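Local atomic coordinates of HhaI Restriction Endonuclease (Haemophilus parahaemolyticus, PDB entry 6UKF), a protein that probably cleaves double-stranded DNA at a specific recognition sequence as a type II restriction endonuclease, and is bound here to its cognate DNA. Residues A[79-89]-A[106-116]. Residues are numbered along the deposited sequence; the frame is centred on the assembly and turned at random.
Sequences NPYTQKIMQFM and IPLPESVFVNW
Two helices lying on one antiparallel sheet, 80-89 with its Asn79–Thr82 capping box and 110-116 with its lead-in loop, pack through Tyr81, Ile85 and Phe88 against Leu108, Val112, Asn115 and Trp116. Their axes run 8.9 Å apart at closest approach, 137° between directions. Asn115 CB sits over the centre of the Tyr81 ring, 3.4 Å from its centroid and 8° off the normal, a CH-pi contact. Further along, Ile85 meets three side chains of 106-116: its CG1 packs against Leu108 CD1, at 4.0 Å, and Val112 CG1, and its CD1 reaches the edge of the Phe113 ring. Phe88, with CG anti to the backbone N (chi1 177°), reaches the loop, where its CZ is 3.6 Å from Pro107 CG, in an inverse gamma turn, and Leu108 CD2 approaches CD2 of the same ring. At the cap, Asn79 OD1 accepts from Thr82 N, which stands above the carbonyl plane, and Thr82 OG1 accepts from Asn79 N at 3.2 Å, closing the box. One water in the plane of the Trp116 indole accepts from NE1 at 3.0 Å and hydrogen-bonds to Thr82 OG1 at 2.7 Å. Trp116 also stacks with Phe232 and Tyr120, while Ile85 and Thr82 rest on Phe57 of strand 51-62. Cohesion is thus mainly apolar, and the water gives the indole N-H a polar partner while tying it to the capped helix start.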
# COMPACT_ATOMS: atom_id res chain seq x y z
N ASN A 79 -14.45 10.02 -6.86
CA ASN A 79 -15.72 9.35 -7.04
C ASN A 79 -16.69 9.82 -5.95
O ASN A 79 -16.31 10.56 -5.04
CB ASN A 79 -15.54 7.82 -7.02
CG ASN A 79 -15.07 7.29 -5.68
OD1 ASN A 79 -15.72 7.49 -4.65
ND2 ASN A 79 -13.96 6.57 -5.68
N PRO A 80 -17.97 9.43 -6.04
CA PRO A 80 -18.95 9.97 -5.08
C PRO A 80 -18.60 9.68 -3.64
O PRO A 80 -18.97 10.46 -2.75
CB PRO A 80 -20.26 9.31 -5.51
CG PRO A 80 -20.06 9.00 -6.95
CD PRO A 80 -18.62 8.63 -7.09
N TYR A 81 -17.90 8.58 -3.37
CA TYR A 81 -17.55 8.24 -2.00
C TYR A 81 -16.35 9.05 -1.53
O TYR A 81 -16.31 9.47 -0.37
CB TYR A 81 -17.34 6.72 -1.92
CG TYR A 81 -18.46 6.03 -2.65
CD1 TYR A 81 -19.74 5.99 -2.12
CD2 TYR A 81 -18.27 5.50 -3.92
CE1 TYR A 81 -20.79 5.40 -2.80
CE2 TYR A 81 -19.31 4.90 -4.61
CZ TYR A 81 -20.57 4.86 -4.05
OH TYR A 81 -21.60 4.26 -4.73
N THR A 82 -15.40 9.32 -2.42
CA THR A 82 -14.40 10.34 -2.14
C THR A 82 -15.07 11.63 -1.72
O THR A 82 -14.68 12.27 -0.73
CB THR A 82 -13.55 10.60 -3.39
OG1 THR A 82 -13.20 9.36 -4.02
CG2 THR A 82 -12.29 11.38 -3.02
N GLN A 83 -16.09 12.04 -2.48
CA GLN A 83 -16.75 13.32 -2.22
C GLN A 83 -17.45 13.32 -0.86
O GLN A 83 -17.41 14.33 -0.14
CB GLN A 83 -17.73 13.64 -3.35
CG GLN A 83 -17.05 14.29 -4.54
CD GLN A 83 -17.80 14.13 -5.84
OE1 GLN A 83 -18.86 13.50 -5.90
NE2 GLN A 83 -17.27 14.71 -6.91
N LYS A 84 -18.08 12.21 -0.49
CA LYS A 84 -18.72 12.13 0.82
C LYS A 84 -17.69 12.29 1.93
O LYS A 84 -17.94 12.98 2.93
CB LYS A 84 -19.47 10.81 0.98
CG LYS A 84 -20.66 10.63 0.05
CD LYS A 84 -21.28 9.25 0.23
CE LYS A 84 -22.21 8.89 -0.92
NZ LYS A 84 -23.24 9.93 -1.17
N ILE A 85 -16.53 11.65 1.78
CA ILE A 85 -15.48 11.75 2.79
C ILE A 85 -14.97 13.18 2.88
O ILE A 85 -14.84 13.75 3.97
CB ILE A 85 -14.35 10.76 2.48
CG1 ILE A 85 -14.86 9.32 2.60
CG2 ILE A 85 -13.16 11.00 3.40
CD1 ILE A 85 -13.91 8.29 2.01
N MET A 86 -14.66 13.78 1.72
CA MET A 86 -14.18 15.16 1.71
C MET A 86 -15.21 16.11 2.30
O MET A 86 -14.86 17.03 3.05
CB MET A 86 -13.85 15.58 0.28
CG MET A 86 -12.64 14.88 -0.29
SD MET A 86 -12.36 15.29 -2.02
CE MET A 86 -12.18 17.07 -1.95
N GLN A 87 -16.48 15.91 1.96
CA GLN A 87 -17.53 16.77 2.49
C GLN A 87 -17.60 16.66 4.01
O GLN A 87 -17.68 17.67 4.71
CB GLN A 87 -18.86 16.40 1.85
CG GLN A 87 -20.06 17.09 2.46
CD GLN A 87 -21.34 16.74 1.73
OE1 GLN A 87 -21.37 16.67 0.50
NE2 GLN A 87 -22.40 16.51 2.49
N PHE A 88 -17.57 15.44 4.53
CA PHE A 88 -17.62 15.27 5.98
C PHE A 88 -16.44 15.96 6.65
O PHE A 88 -16.61 16.68 7.64
CB PHE A 88 -17.65 13.79 6.35
CG PHE A 88 -17.64 13.57 7.83
CD1 PHE A 88 -16.45 13.45 8.52
CD2 PHE A 88 -18.83 13.53 8.54
CE1 PHE A 88 -16.44 13.27 9.89
CE2 PHE A 88 -18.82 13.35 9.91
CZ PHE A 88 -17.63 13.22 10.58
N MET A 89 -15.23 15.74 6.12
CA MET A 89 -14.06 16.35 6.73
C MET A 89 -14.10 17.87 6.63
O MET A 89 -13.71 18.57 7.57
CB MET A 89 -12.79 15.80 6.07
CG MET A 89 -12.53 14.34 6.37
SD MET A 89 -11.12 13.68 5.48
CE MET A 89 -9.80 14.75 6.06
N ILE A 106 -12.51 8.60 10.67
CA ILE A 106 -13.61 9.25 9.99
C ILE A 106 -14.87 8.42 10.25
O ILE A 106 -14.97 7.28 9.77
CB ILE A 106 -13.33 9.40 8.49
CG1 ILE A 106 -12.14 10.34 8.29
CG2 ILE A 106 -14.56 9.94 7.77
CD1 ILE A 106 -11.39 10.13 6.98
N PRO A 107 -15.85 8.93 11.03
CA PRO A 107 -17.01 8.14 11.45
C PRO A 107 -18.17 8.15 10.46
O PRO A 107 -19.33 8.36 10.83
CB PRO A 107 -17.40 8.82 12.77
CG PRO A 107 -17.10 10.26 12.51
CD PRO A 107 -15.83 10.25 11.69
N LEU A 108 -17.87 7.92 9.20
CA LEU A 108 -18.94 7.76 8.22
C LEU A 108 -19.38 6.31 8.17
O LEU A 108 -18.68 5.42 8.66
CB LEU A 108 -18.46 8.21 6.84
CG LEU A 108 -18.39 9.72 6.64
CD1 LEU A 108 -17.69 10.04 5.33
CD2 LEU A 108 -19.79 10.33 6.67
N PRO A 109 -20.54 6.03 7.58
CA PRO A 109 -20.98 4.64 7.47
C PRO A 109 -19.94 3.79 6.76
O PRO A 109 -19.34 4.21 5.77
CB PRO A 109 -22.28 4.74 6.65
CG PRO A 109 -22.79 6.11 6.96
CD PRO A 109 -21.56 6.97 7.07
N GLU A 110 -19.74 2.57 7.28
CA GLU A 110 -18.75 1.67 6.70
C GLU A 110 -18.99 1.46 5.22
O GLU A 110 -18.03 1.28 4.45
CB GLU A 110 -18.80 0.34 7.45
CG GLU A 110 -17.70 -0.62 7.11
CD GLU A 110 -17.80 -1.91 7.88
OE1 GLU A 110 -18.83 -2.13 8.55
OE2 GLU A 110 -16.84 -2.72 7.83
N SER A 111 -20.25 1.49 4.79
CA SER A 111 -20.57 1.28 3.38
C SER A 111 -19.95 2.34 2.48
O SER A 111 -19.64 2.05 1.32
CB SER A 111 -22.09 1.26 3.19
OG SER A 111 -22.67 2.46 3.68
N VAL A 112 -19.78 3.57 2.97
CA VAL A 112 -19.10 4.59 2.17
C VAL A 112 -17.69 4.12 1.83
O VAL A 112 -17.23 4.26 0.69
CB VAL A 112 -19.07 5.93 2.92
CG1 VAL A 112 -18.22 6.94 2.17
CG2 VAL A 112 -20.48 6.46 3.13
N PHE A 113 -16.99 3.58 2.83
CA PHE A 113 -15.61 3.15 2.63
C PHE A 113 -15.55 1.90 1.76
O PHE A 113 -14.69 1.79 0.89
CB PHE A 113 -14.97 2.89 3.99
CG PHE A 113 -15.12 4.04 4.95
CD1 PHE A 113 -15.02 5.35 4.53
CD2 PHE A 113 -15.38 3.79 6.29
CE1 PHE A 113 -15.16 6.40 5.42
CE2 PHE A 113 -15.52 4.83 7.18
CZ PHE A 113 -15.41 6.13 6.75
N VAL A 114 -16.46 0.95 2.00
CA VAL A 114 -16.53 -0.23 1.14
C VAL A 114 -16.78 0.19 -0.30
O VAL A 114 -16.18 -0.35 -1.23
CB VAL A 114 -17.61 -1.20 1.65
CG1 VAL A 114 -17.86 -2.29 0.62
CG2 VAL A 114 -17.20 -1.78 2.98
N ASN A 115 -17.68 1.15 -0.51
CA ASN A 115 -17.99 1.59 -1.86
C ASN A 115 -16.81 2.31 -2.50
O ASN A 115 -16.56 2.15 -3.70
CB ASN A 115 -19.25 2.44 -1.88
CG ASN A 115 -20.51 1.62 -1.74
OD1 ASN A 115 -20.55 0.45 -2.14
ND2 ASN A 115 -21.55 2.21 -1.16
N TRP A 116 -16.05 3.09 -1.72
CA TRP A 116 -14.83 3.66 -2.27
C TRP A 116 -13.88 2.56 -2.72
O TRP A 116 -13.33 2.61 -3.83
CB TRP A 116 -14.13 4.56 -1.24
CG TRP A 116 -12.94 5.25 -1.84
CD1 TRP A 116 -12.91 6.49 -2.40
CD2 TRP A 116 -11.61 4.72 -1.98
NE1 TRP A 116 -11.65 6.77 -2.88
CE2 TRP A 116 -10.84 5.70 -2.63
CE3 TRP A 116 -11.01 3.51 -1.61
CZ2 TRP A 116 -9.49 5.51 -2.91
CZ3 TRP A 116 -9.67 3.32 -1.90
CH2 TRP A 116 -8.92 4.32 -2.54
O HOH W 1 -10.65 8.89 -4.74